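Local coordinates for protein 5-cytosine DNA methyltransferase (Entamoeba histolytica, PDB 3QV2) that probably transfers a methyl group from S-adenosyl-L-methionine to carbon 5 of cytosine in DNA or tRNA, at residues 84-89 / 102-108; 134-140 / 172-176; 79-83 / 111-116. All blocks are in the same frame, centred on the assembly; numbering follows the deposited sequence.

Interaction 1: 84-89 / 102-108; sequences PPCQPY and DPRAKSV
Gln87 lays its CB over one face of the Arg104 guanidinium, 3.2 Å from NH2, while the carboxylate of Asp102 sits at the edge of that group, in its plane. A second flat group, the ring of Tyr89, has Pro88 CB above the centre of one face. These residues belong to the Pro-Pro-Cys-Gln loop (motif IV) of C5-cytosine methyltransferases, here packed against the start of helix 106-115; its Cys86, the predicted active-site residue, points away from the contact. A type I turn from Cys86 to Tyr89 has Pro88 at its third position, presenting the ring to 102-108: its CG rests 3.8 Å from Arg104 CB and its CB is 3.6 Å from Asp102 OD1. Arginine suits this exposed border because its long chain, bent at chi2 and chi3, reaches across Gln87 and still brings NH1 back to Asp102 OD1, on the syn lone pair, in a salt bridge of 3.0 Å with a rather bent hydrogen bond (140°). Further in, Pro85 sets its CG against Arg104 O and also touches the bound S-adenosyl-L-homocysteine, as does Ser107; a proline suits this wall of the pocket, its compact ring giving an apolar surface. Val108 splits its methyls between two partners: with chi1 at 70°, CG1 lies 4.0 Å from Tyr89 OH, whereas CG2 turns to Pro84 and meets its CG at 3.6 Å.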
loop_
_atom_site.group_PDB
_atom_site.type_symbol
_atom_site.label_atom_id
_atom_site.label_comp_id
_atom_site.label_asym_id
_atom_site.label_seq_id
_atom_site.Cartn_x
_atom_site.Cartn_y
_atom_site.Cartn_z
ATOM N N PRO A 84 -4.142 -7.494 -3.370
ATOM C CA PRO A 84 -5.417 -8.127 -3.016
ATOM C C PRO A 84 -5.828 -7.824 -1.583
ATOM O O PRO A 84 -4.969 -7.506 -0.762
ATOM C CB PRO A 84 -5.116 -9.622 -3.167
ATOM C CG PRO A 84 -3.961 -9.686 -4.115
ATOM C CD PRO A 84 -3.135 -8.481 -3.799
ATOM N N PRO A 85 -7.133 -7.922 -1.283
ATOM C CA PRO A 85 -7.614 -7.746 0.090
ATOM C C PRO A 85 -6.772 -8.573 1.056
ATOM O O PRO A 85 -6.476 -9.733 0.770
ATOM C CB PRO A 85 -9.042 -8.287 0.023
ATOM C CG PRO A 85 -9.464 -8.028 -1.383
ATOM C CD PRO A 85 -8.228 -8.224 -2.220
ATOM N N CYS A 86 -6.392 -7.982 2.184
ATOM C CA CYS A 86 -5.455 -8.622 3.099
ATOM C C CYS A 86 -6.134 -9.232 4.322
ATOM O O CYS A 86 -5.490 -9.914 5.119
ATOM C CB CYS A 86 -4.393 -7.618 3.550
ATOM S SG CYS A 86 -5.060 -6.197 4.447
ATOM N N GLN A 87 -7.431 -8.987 4.466
ATOM C CA GLN A 87 -8.175 -9.475 5.625
ATOM C C GLN A 87 -8.032 -10.983 5.870
ATOM O O GLN A 87 -7.803 -11.406 7.002
ATOM C CB GLN A 87 -9.657 -9.095 5.525
ATOM C CG GLN A 87 -9.928 -7.598 5.497
ATOM C CD GLN A 87 -10.015 -7.047 4.089
ATOM O OE1 GLN A 87 -9.420 -7.588 3.158
ATOM N NE2 GLN A 87 -10.770 -5.967 3.923
ATOM N N PRO A 88 -8.168 -11.799 4.810
ATOM C CA PRO A 88 -8.152 -13.257 4.989
ATOM C C PRO A 88 -6.859 -13.792 5.605
ATOM O O PRO A 88 -6.825 -14.943 6.042
ATOM C CB PRO A 88 -8.286 -13.784 3.556
ATOM C CG PRO A 88 -8.929 -12.678 2.800
ATOM C CD PRO A 88 -8.389 -11.422 3.403
ATOM N N TYR A 89 -5.815 -12.972 5.650
ATOM C CA TYR A 89 -4.486 -13.475 5.980
ATOM C C TYR A 89 -3.988 -13.096 7.372
ATOM O O TYR A 89 -3.023 -12.347 7.520
ATOM C CB TYR A 89 -3.491 -13.065 4.893
ATOM C CG TYR A 89 -4.058 -13.290 3.515
ATOM C CD1 TYR A 89 -4.275 -14.576 3.039
ATOM C CD2 TYR A 89 -4.413 -12.222 2.703
ATOM C CE1 TYR A 89 -4.811 -14.791 1.787
ATOM C CE2 TYR A 89 -4.949 -12.429 1.448
ATOM C CZ TYR A 89 -5.147 -13.715 0.996
ATOM O OH TYR A 89 -5.681 -13.933 -0.251
ATOM N N ASP A 102 -12.089 -18.193 2.137
ATOM C CA ASP A 102 -12.556 -16.854 2.480
ATOM C C ASP A 102 -13.024 -16.110 1.230
ATOM O O ASP A 102 -12.283 -15.998 0.255
ATOM C CB ASP A 102 -11.447 -16.071 3.186
ATOM C CG ASP A 102 -11.944 -14.779 3.802
ATOM O OD1 ASP A 102 -11.550 -14.477 4.948
ATOM O OD2 ASP A 102 -12.726 -14.064 3.142
ATOM N N PRO A 103 -14.263 -15.597 1.260
ATOM C CA PRO A 103 -14.870 -14.913 0.112
ATOM C C PRO A 103 -14.064 -13.709 -0.379
ATOM O O PRO A 103 -14.151 -13.366 -1.558
ATOM C CB PRO A 103 -16.239 -14.467 0.646
ATOM C CG PRO A 103 -16.132 -14.548 2.136
ATOM C CD PRO A 103 -15.178 -15.663 2.411
ATOM N N ARG A 104 -13.289 -13.085 0.503
ATOM C CA ARG A 104 -12.496 -11.918 0.124
ATOM C C ARG A 104 -11.249 -12.307 -0.666
ATOM O O ARG A 104 -10.555 -11.447 -1.208
ATOM C CB ARG A 104 -12.101 -11.100 1.354
ATOM C CG ARG A 104 -13.275 -10.642 2.201
ATOM C CD ARG A 104 -13.241 -11.300 3.567
ATOM N NE ARG A 104 -13.061 -10.329 4.639
ATOM C CZ ARG A 104 -12.657 -10.634 5.868
ATOM N NH1 ARG A 104 -12.375 -11.890 6.187
ATOM N NH2 ARG A 104 -12.527 -9.679 6.778
ATOM N N ALA A 105 -10.965 -13.604 -0.721
ATOM C CA ALA A 105 -9.828 -14.105 -1.483
ATOM C C ALA A 105 -10.287 -14.641 -2.834
ATOM O O ALA A 105 -9.471 -14.989 -3.687
ATOM C CB ALA A 105 -9.104 -15.187 -0.701
ATOM N N LYS A 106 -11.603 -14.699 -3.017
ATOM C CA LYS A 106 -12.198 -15.263 -4.223
ATOM C C LYS A 106 -11.721 -14.565 -5.495
ATOM O O LYS A 106 -11.515 -15.207 -6.526
ATOM C CB LYS A 106 -13.726 -15.209 -4.131
ATOM C CG LYS A 106 -14.449 -15.982 -5.220
ATOM C CD LYS A 106 -15.941 -16.066 -4.938
ATOM C CE LYS A 106 -16.659 -16.912 -5.976
ATOM N NZ LYS A 106 -16.558 -16.324 -7.340
ATOM N N SER A 107 -11.541 -13.250 -5.419
ATOM C CA SER A 107 -11.132 -12.471 -6.584
ATOM C C SER A 107 -9.707 -12.785 -7.042
ATOM O O SER A 107 -9.455 -12.937 -8.236
ATOM C CB SER A 107 -11.291 -10.972 -6.311
ATOM O OG SER A 107 -10.679 -10.606 -5.086
ATOM N N VAL A 108 -8.780 -12.887 -6.093
ATOM C CA VAL A 108 -7.379 -13.124 -6.430
ATOM C C VAL A 108 -7.142 -14.565 -6.879
ATOM O O VAL A 108 -6.280 -14.828 -7.716
ATOM C CB VAL A 108 -6.435 -12.772 -5.261
ATOM C CG1 VAL A 108 -6.585 -13.778 -4.131
ATOM C CG2 VAL A 108 -4.993 -12.714 -5.744
#

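Interaction 2: 134-140 / 172-176; sequences FKESLVF and RYYVM
Lys135 lies along one face of the Tyr173 ring, and its chain can be followed atom by atom. CB is 3.5 Å from the ring centroid and only 11° off the normal, a CH-pi contact over the middle of the face. CG comes next, 3.7 Å from Tyr173 CZ, and CD, still on the same face, lies 3.7 Å from Tyr173 CE1. The chain is extended this far; the bend at chi4 (58°) then lets NZ form a salt bridge with Asp156, which also takes a hydrogen bond from Tyr173 OH. Lysine suits the place because its methylenes cover an aromatic face while its charge reaches a carboxylate at the margin.

The edges of Tyr173 meet two phenylalanines. One edge points at the face of Phe140 in a T-shaped pair, centroids 5.5 Å apart and planes at 85°, with Tyr173 OH 3.2 Å from Phe140 CE1. Another edge meets that of Phe134, CD2 to CD2 at 3.9 Å. Phe140 also sets its CE2 3.6 Å from Val175 CG2, two residues along the same face of the strand.

Ser137, the N-cap of helix 138-149, organises this side: its OG donates to Phe134 O (2.7 Å), in the carbonyl plane, and accepts from Phe140 N, tying both phenylalanines to the helix start. Phe134 O receives Ser137 N as well. The turn and first residues of the helix thus pack on strand 172-178, the antiparallel strand inserted between 125-130 and 153-159 that is a hallmark of the class I, Rossmann-like methyltransferase fold.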
loop_
_atom_site.group_PDB
_atom_site.type_symbol
_atom_site.label_atom_id
_atom_site.label_comp_id
_atom_site.label_asym_id
_atom_site.label_seq_id
_atom_site.Cartn_x
_atom_site.Cartn_y
_atom_site.Cartn_z
ATOM N N PHE A 134 0.591 -13.307 4.228
ATOM C CA PHE A 134 0.148 -13.764 2.915
ATOM C C PHE A 134 1.144 -14.770 2.351
ATOM O O PHE A 134 0.766 -15.726 1.676
ATOM C CB PHE A 134 -0.000 -12.578 1.962
ATOM C CG PHE A 134 -0.529 -12.947 0.605
ATOM C CD1 PHE A 134 -1.821 -13.419 0.456
ATOM C CD2 PHE A 134 0.262 -12.806 -0.523
ATOM C CE1 PHE A 134 -2.313 -13.754 -0.792
ATOM C CE2 PHE A 134 -0.224 -13.138 -1.774
ATOM C CZ PHE A 134 -1.512 -13.612 -1.908
ATOM N N LYS A 135 2.420 -14.546 2.647
ATOM C CA LYS A 135 3.492 -15.424 2.192
ATOM C C LYS A 135 3.277 -16.870 2.633
ATOM O O LYS A 135 3.694 -17.804 1.948
ATOM C CB LYS A 135 4.842 -14.913 2.702
ATOM C CG LYS A 135 6.017 -15.833 2.410
ATOM C CD LYS A 135 7.308 -15.269 2.983
ATOM C CE LYS A 135 8.467 -16.227 2.773
ATOM N NZ LYS A 135 8.677 -16.530 1.331
ATOM N N GLU A 136 2.622 -17.052 3.775
ATOM C CA GLU A 136 2.405 -18.387 4.327
ATOM C C GLU A 136 0.993 -18.916 4.083
ATOM O O GLU A 136 0.656 -20.018 4.518
ATOM C CB GLU A 136 2.703 -18.400 5.830
ATOM C CG GLU A 136 3.932 -19.209 6.216
ATOM C CD GLU A 136 5.226 -18.536 5.807
ATOM O OE1 GLU A 136 5.395 -17.334 6.107
ATOM O OE2 GLU A 136 6.075 -19.206 5.183
ATOM N N SER A 137 0.170 -18.134 3.390
ATOM C CA SER A 137 -1.222 -18.510 3.158
ATOM C C SER A 137 -1.354 -19.651 2.157
ATOM O O SER A 137 -0.496 -19.837 1.294
ATOM C CB SER A 137 -2.036 -17.306 2.677
ATOM O OG SER A 137 -1.611 -16.879 1.395
ATOM N N LEU A 138 -2.436 -20.413 2.280
ATOM C CA LEU A 138 -2.747 -21.453 1.311
ATOM C C LEU A 138 -3.097 -20.808 -0.023
ATOM O O LEU A 138 -2.907 -21.404 -1.082
ATOM C CB LEU A 138 -3.912 -22.316 1.798
ATOM C CG LEU A 138 -3.633 -23.216 3.003
ATOM C CD1 LEU A 138 -4.916 -23.868 3.503
ATOM C CD2 LEU A 138 -2.585 -24.264 2.652
ATOM N N VAL A 139 -3.609 -19.584 0.040
ATOM C CA VAL A 139 -3.955 -18.836 -1.162
ATOM C C VAL A 139 -2.726 -18.582 -2.026
ATOM O O VAL A 139 -2.725 -18.882 -3.218
ATOM C CB VAL A 139 -4.618 -17.489 -0.823
ATOM C CG1 VAL A 139 -4.732 -16.623 -2.074
ATOM C CG2 VAL A 139 -5.980 -17.713 -0.182
ATOM N N PHE A 140 -1.679 -18.028 -1.425
ATOM C CA PHE A 140 -0.461 -17.739 -2.172
ATOM C C PHE A 140 0.297 -19.006 -2.549
ATOM O O PHE A 140 0.927 -19.065 -3.605
ATOM C CB PHE A 140 0.461 -16.790 -1.405
ATOM C CG PHE A 140 1.746 -16.497 -2.123
ATOM C CD1 PHE A 140 2.953 -16.972 -1.639
ATOM C CD2 PHE A 140 1.740 -15.766 -3.298
ATOM C CE1 PHE A 140 4.134 -16.707 -2.305
ATOM C CE2 PHE A 140 2.916 -15.499 -3.970
ATOM C CZ PHE A 140 4.114 -15.970 -3.472
ATOM N N ARG A 172 5.667 -5.116 4.842
ATOM C CA ARG A 172 4.777 -5.749 3.875
ATOM C C ARG A 172 5.485 -6.821 3.052
ATOM O O ARG A 172 6.714 -6.881 3.004
ATOM C CB ARG A 172 4.157 -4.702 2.947
ATOM C CG ARG A 172 3.142 -3.789 3.621
ATOM C CD ARG A 172 1.937 -4.573 4.118
ATOM N NE ARG A 172 0.852 -3.694 4.547
ATOM C CZ ARG A 172 0.673 -3.280 5.796
ATOM N NH1 ARG A 172 -0.342 -2.480 6.092
ATOM N NH2 ARG A 172 1.508 -3.666 6.751
ATOM N N TYR A 173 4.690 -7.668 2.408
ATOM C CA TYR A 173 5.210 -8.743 1.579
ATOM C C TYR A 173 5.054 -8.375 0.110
ATOM O O TYR A 173 4.002 -7.887 -0.307
ATOM C CB TYR A 173 4.471 -10.044 1.893
ATOM C CG TYR A 173 4.921 -11.242 1.088
ATOM C CD1 TYR A 173 6.255 -11.624 1.057
ATOM C CD2 TYR A 173 4.005 -12.005 0.378
ATOM C CE1 TYR A 173 6.666 -12.726 0.328
ATOM C CE2 TYR A 173 4.404 -13.108 -0.351
ATOM C CZ TYR A 173 5.735 -13.463 -0.372
ATOM O OH TYR A 173 6.137 -14.561 -1.096
ATOM N N TYR A 174 6.107 -8.601 -0.670
ATOM C CA TYR A 174 6.110 -8.228 -2.081
ATOM C C TYR A 174 6.509 -9.387 -2.987
ATOM O O TYR A 174 7.531 -10.036 -2.767
ATOM C CB TYR A 174 7.056 -7.050 -2.316
ATOM C CG TYR A 174 6.741 -5.829 -1.483
ATOM C CD1 TYR A 174 5.798 -4.903 -1.905
ATOM C CD2 TYR A 174 7.389 -5.600 -0.276
ATOM C CE1 TYR A 174 5.507 -3.785 -1.150
ATOM C CE2 TYR A 174 7.105 -4.483 0.488
ATOM C CZ TYR A 174 6.163 -3.578 0.044
ATOM O OH TYR A 174 5.872 -2.465 0.794
ATOM N N VAL A 175 5.701 -9.636 -4.013
ATOM C CA VAL A 175 5.994 -10.692 -4.973
ATOM C C VAL A 175 6.298 -10.101 -6.346
ATOM O O VAL A 175 5.525 -9.306 -6.876
ATOM C CB VAL A 175 4.825 -11.684 -5.103
ATOM C CG1 VAL A 175 5.157 -12.756 -6.126
ATOM C CG2 VAL A 175 4.510 -12.310 -3.755
ATOM N N MET A 176 7.435 -10.495 -6.911
ATOM C CA MET A 176 7.843 -10.031 -8.230
ATOM C C MET A 176 7.988 -11.206 -9.186
ATOM O O MET A 176 8.918 -12.004 -9.070
ATOM C CB MET A 176 9.157 -9.256 -8.136
ATOM C CG MET A 176 9.039 -7.938 -7.392
ATOM S SD MET A 176 10.580 -7.469 -6.582
ATOM C CE MET A 176 10.662 -8.711 -5.294
#

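Interaction 3: 79-83 / 111-116; sequences TWFMS and LYRDIL. With SAH (S-adenosyl-L-homocysteine), chain B.
Trp80 and Met82 point from strand 79-82 toward helix 111-115, whose axis runs at 146° to the strand and comes no closer than 13.5 Å, a gap that calls for large side chains. Trp80 fills much of it: its six-membered ring directs an edge at the face of Tyr112, a T-shaped pair with centroids 5.8 Å apart and planes at 74°. In the plane of the indole, CH2 meets Leu111 O at 3.6 Å. The same carbonyl accepts a hydrogen bond from Leu116 N, the bond of a wider pi-type turn, which brings Leu116 CB within 4.0 Å of Trp80 CH2. Met82, flexible and polarisable, sets SD at the edge of the Tyr112 ring, a Met-aromatic contact with SD 3.3 Å from Tyr112 OH; this buried hydroxyl has no hydrogen-bond partner in the model. The bend at chi3 (58°) turns CE to Leu111 CD1, tip to tip at 3.7 Å. Just past the strand, Ser83 OG accepts from the amino N of S-adenosyl-L-homocysteine at 2.6 Å. Strand 79-82, this helix and the parallel neighbour strand 125-130 form a beta-alpha-beta crossover, with cofactor at the strand's C-terminal end as in Rossmann-like methyltransferases.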
loop_
_atom_site.group_PDB
_atom_site.type_symbol
_atom_site.label_atom_id
_atom_site.label_comp_id
_atom_site.label_asym_id
_atom_site.label_seq_id
_atom_site.Cartn_x
_atom_site.Cartn_y
_atom_site.Cartn_z
ATOM N N THR A 79 0.979 -6.411 -18.295
ATOM C CA THR A 79 1.445 -6.275 -16.922
ATOM C C THR A 79 0.299 -6.326 -15.913
ATOM O O THR A 79 -0.773 -5.769 -16.144
ATOM C CB THR A 79 2.230 -4.965 -16.727
ATOM O OG1 THR A 79 3.315 -4.909 -17.662
ATOM C CG2 THR A 79 2.782 -4.879 -15.318
ATOM N N TRP A 80 0.541 -7.000 -14.792
ATOM C CA TRP A 80 -0.432 -7.077 -13.711
ATOM C C TRP A 80 0.118 -6.454 -12.434
ATOM O O TRP A 80 1.114 -6.923 -11.885
ATOM C CB TRP A 80 -0.814 -8.531 -13.429
ATOM C CG TRP A 80 -1.787 -9.128 -14.397
ATOM C CD1 TRP A 80 -2.156 -8.626 -15.613
ATOM C CD2 TRP A 80 -2.521 -10.343 -14.226
ATOM N NE1 TRP A 80 -3.073 -9.458 -16.209
ATOM C CE2 TRP A 80 -3.317 -10.524 -15.372
ATOM C CE3 TRP A 80 -2.587 -11.303 -13.207
ATOM C CZ2 TRP A 80 -4.163 -11.615 -15.538
ATOM C CZ3 TRP A 80 -3.428 -12.389 -13.369
ATOM C CH2 TRP A 80 -4.204 -12.536 -14.525
ATOM N N PHE A 81 -0.532 -5.391 -11.970
ATOM C CA PHE A 81 -0.249 -4.833 -10.651
ATOM C C PHE A 81 -1.431 -5.132 -9.744
ATOM O O PHE A 81 -2.584 -4.981 -10.151
ATOM C CB PHE A 81 -0.024 -3.323 -10.724
ATOM C CG PHE A 81 1.292 -2.932 -11.332
ATOM C CD1 PHE A 81 2.225 -3.892 -11.675
ATOM C CD2 PHE A 81 1.600 -1.598 -11.550
ATOM C CE1 PHE A 81 3.436 -3.534 -12.229
ATOM C CE2 PHE A 81 2.811 -1.234 -12.105
ATOM C CZ PHE A 81 3.729 -2.204 -12.444
ATOM N N MET A 82 -1.154 -5.556 -8.516
ATOM C CA MET A 82 -2.233 -5.902 -7.600
ATOM C C MET A 82 -1.813 -5.967 -6.136
ATOM O O MET A 82 -0.727 -6.441 -5.800
ATOM C CB MET A 82 -2.860 -7.237 -8.000
ATOM C CG MET A 82 -1.953 -8.435 -7.779
ATOM S SD MET A 82 -2.793 -10.000 -8.087
ATOM C CE MET A 82 -3.312 -9.776 -9.784
ATOM N N SER A 83 -2.697 -5.485 -5.272
ATOM C CA SER A 83 -2.574 -5.691 -3.838
ATOM C C SER A 83 -3.920 -6.174 -3.312
ATOM O O SER A 83 -4.753 -5.375 -2.880
ATOM C CB SER A 83 -2.139 -4.406 -3.134
ATOM O OG SER A 83 -3.010 -3.336 -3.445
ATOM N N LEU A 111 -8.375 -14.778 -10.585
ATOM C CA LEU A 111 -7.431 -14.244 -11.560
ATOM C C LEU A 111 -6.356 -15.252 -11.957
ATOM O O LEU A 111 -5.985 -15.343 -13.127
ATOM C CB LEU A 111 -6.776 -12.964 -11.036
ATOM C CG LEU A 111 -7.713 -11.780 -10.790
ATOM C CD1 LEU A 111 -6.938 -10.571 -10.284
ATOM C CD2 LEU A 111 -8.482 -11.434 -12.056
ATOM N N TYR A 112 -5.856 -16.008 -10.984
ATOM C CA TYR A 112 -4.767 -16.946 -11.241
ATOM C C TYR A 112 -5.248 -18.339 -11.649
ATOM O O TYR A 112 -4.597 -19.018 -12.442
ATOM C CB TYR A 112 -3.817 -17.017 -10.041
ATOM C CG TYR A 112 -3.009 -15.754 -9.842
ATOM C CD1 TYR A 112 -1.826 -15.548 -10.541
ATOM C CD2 TYR A 112 -3.430 -14.763 -8.963
ATOM C CE1 TYR A 112 -1.086 -14.394 -10.369
ATOM C CE2 TYR A 112 -2.694 -13.605 -8.784
ATOM C CZ TYR A 112 -1.522 -13.427 -9.491
ATOM O OH TYR A 112 -0.780 -12.278 -9.322
ATOM N N ARG A 113 -6.388 -18.762 -11.111
ATOM C CA ARG A 113 -6.962 -20.057 -11.471
ATOM C C ARG A 113 -7.613 -20.014 -12.848
ATOM O O ARG A 113 -7.358 -20.870 -13.694
ATOM C CB ARG A 113 -8.021 -20.487 -10.454
ATOM C CG ARG A 113 -7.489 -20.955 -9.112
ATOM C CD ARG A 113 -8.651 -21.252 -8.177
ATOM N NE ARG A 113 -8.223 -21.818 -6.902
ATOM C CZ ARG A 113 -9.029 -21.996 -5.861
ATOM N NH1 ARG A 113 -10.305 -21.643 -5.944
ATOM N NH2 ARG A 113 -8.562 -22.518 -4.736
ATOM N N ASP A 114 -8.455 -19.008 -13.062
ATOM C CA ASP A 114 -9.358 -19.001 -14.205
ATOM C C ASP A 114 -8.901 -18.138 -15.382
ATOM O O ASP A 114 -9.341 -18.348 -16.510
ATOM C CB ASP A 114 -10.757 -18.574 -13.756
ATOM C CG ASP A 114 -11.269 -19.395 -12.588
ATOM O OD1 ASP A 114 -10.920 -20.590 -12.503
ATOM O OD2 ASP A 114 -12.014 -18.845 -11.750
ATOM N N ILE A 115 -8.024 -17.174 -15.125
ATOM C CA ILE A 115 -7.609 -16.242 -16.169
ATOM C C ILE A 115 -6.208 -16.514 -16.712
ATOM O O ILE A 115 -6.042 -16.879 -17.877
ATOM C CB ILE A 115 -7.669 -14.780 -15.681
ATOM C CG1 ILE A 115 -9.043 -14.473 -15.085
ATOM C CG2 ILE A 115 -7.339 -13.826 -16.820
ATOM C CD1 ILE A 115 -10.182 -14.638 -16.065
ATOM N N LEU A 116 -5.205 -16.335 -15.858
ATOM C CA LEU A 116 -3.803 -16.394 -16.273
ATOM C C LEU A 116 -3.430 -17.599 -17.145
ATOM O O LEU A 116 -2.794 -17.433 -18.184
ATOM C CB LEU A 116 -2.881 -16.305 -15.049
ATOM C CG LEU A 116 -1.377 -16.172 -15.303
ATOM C CD1 LEU A 116 -0.722 -15.330 -14.222
ATOM C CD2 LEU A 116 -0.714 -17.538 -15.399
HETATM N N SAH B . -3.182 -0.768 -3.200
HETATM C CA SAH B . -4.338 0.103 -3.292
HETATM C CB SAH B . -5.460 -0.383 -2.385
HETATM C CG SAH B . -5.556 -1.856 -2.069
HETATM S SD SAH B . -6.846 -2.374 -0.919
HETATM C C SAH B . -3.928 1.513 -2.952
HETATM O O SAH B . -4.776 2.314 -2.468
HETATM O OXT SAH B . -2.726 1.896 -3.159
HETATM C "C5'" SAH B . -7.852 -3.624 -1.690
HETATM C "C4'" SAH B . -8.887 -3.191 -2.663
HETATM O "O4'" SAH B . -9.362 -4.310 -3.326
HETATM C "C3'" SAH B . -10.017 -2.595 -1.947
HETATM O "O3'" SAH B . -10.087 -1.239 -2.228
HETATM C "C2'" SAH B . -11.210 -3.258 -2.406
HETATM O "O2'" SAH B . -12.159 -2.322 -2.779
HETATM C "C1'" SAH B . -10.780 -4.044 -3.566
HETATM N N9 SAH B . -11.594 -5.212 -3.746
HETATM C C8 SAH B . -11.980 -6.146 -2.867
HETATM N N7 SAH B . -12.734 -7.035 -3.534
HETATM C C5 SAH B . -12.817 -6.647 -4.829
HETATM C C6 SAH B . -13.457 -7.179 -5.951
HETATM N N6 SAH B . -14.229 -8.393 -5.853
HETATM N N1 SAH B . -13.335 -6.529 -7.122
HETATM C C2 SAH B . -12.624 -5.400 -7.237
HETATM N N3 SAH B . -12.002 -4.873 -6.176
HETATM C C4 SAH B . -12.083 -5.471 -4.973
#

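Interactions 1 and 3 use successive parts of helix 106-115 and join where Val108 CG2 lies 4.2 Å from Met82 SD, their centres 13 Å apart. Together they line the S-adenosyl-L-homocysteine pocket from Ser83, Pro85 and Ser107, with the side chain of Pro85 about 3 Å from the ligand. Interaction 2 adjoins interaction 1 through Tyr89, whose CZ is 3.4 Å from Phe134 CE1 in an edge-to-face pair and whose OH is 3.4 Å from Val139 CG1. The side chain of Phe134 is about 7 Å from that of Cys86, the predicted active-site residue. Interactions 2 and 3 do not touch, but both pack onto one six-stranded sheet, through the N-terminal turn of helix 138-149 and helix 106-115 respectively.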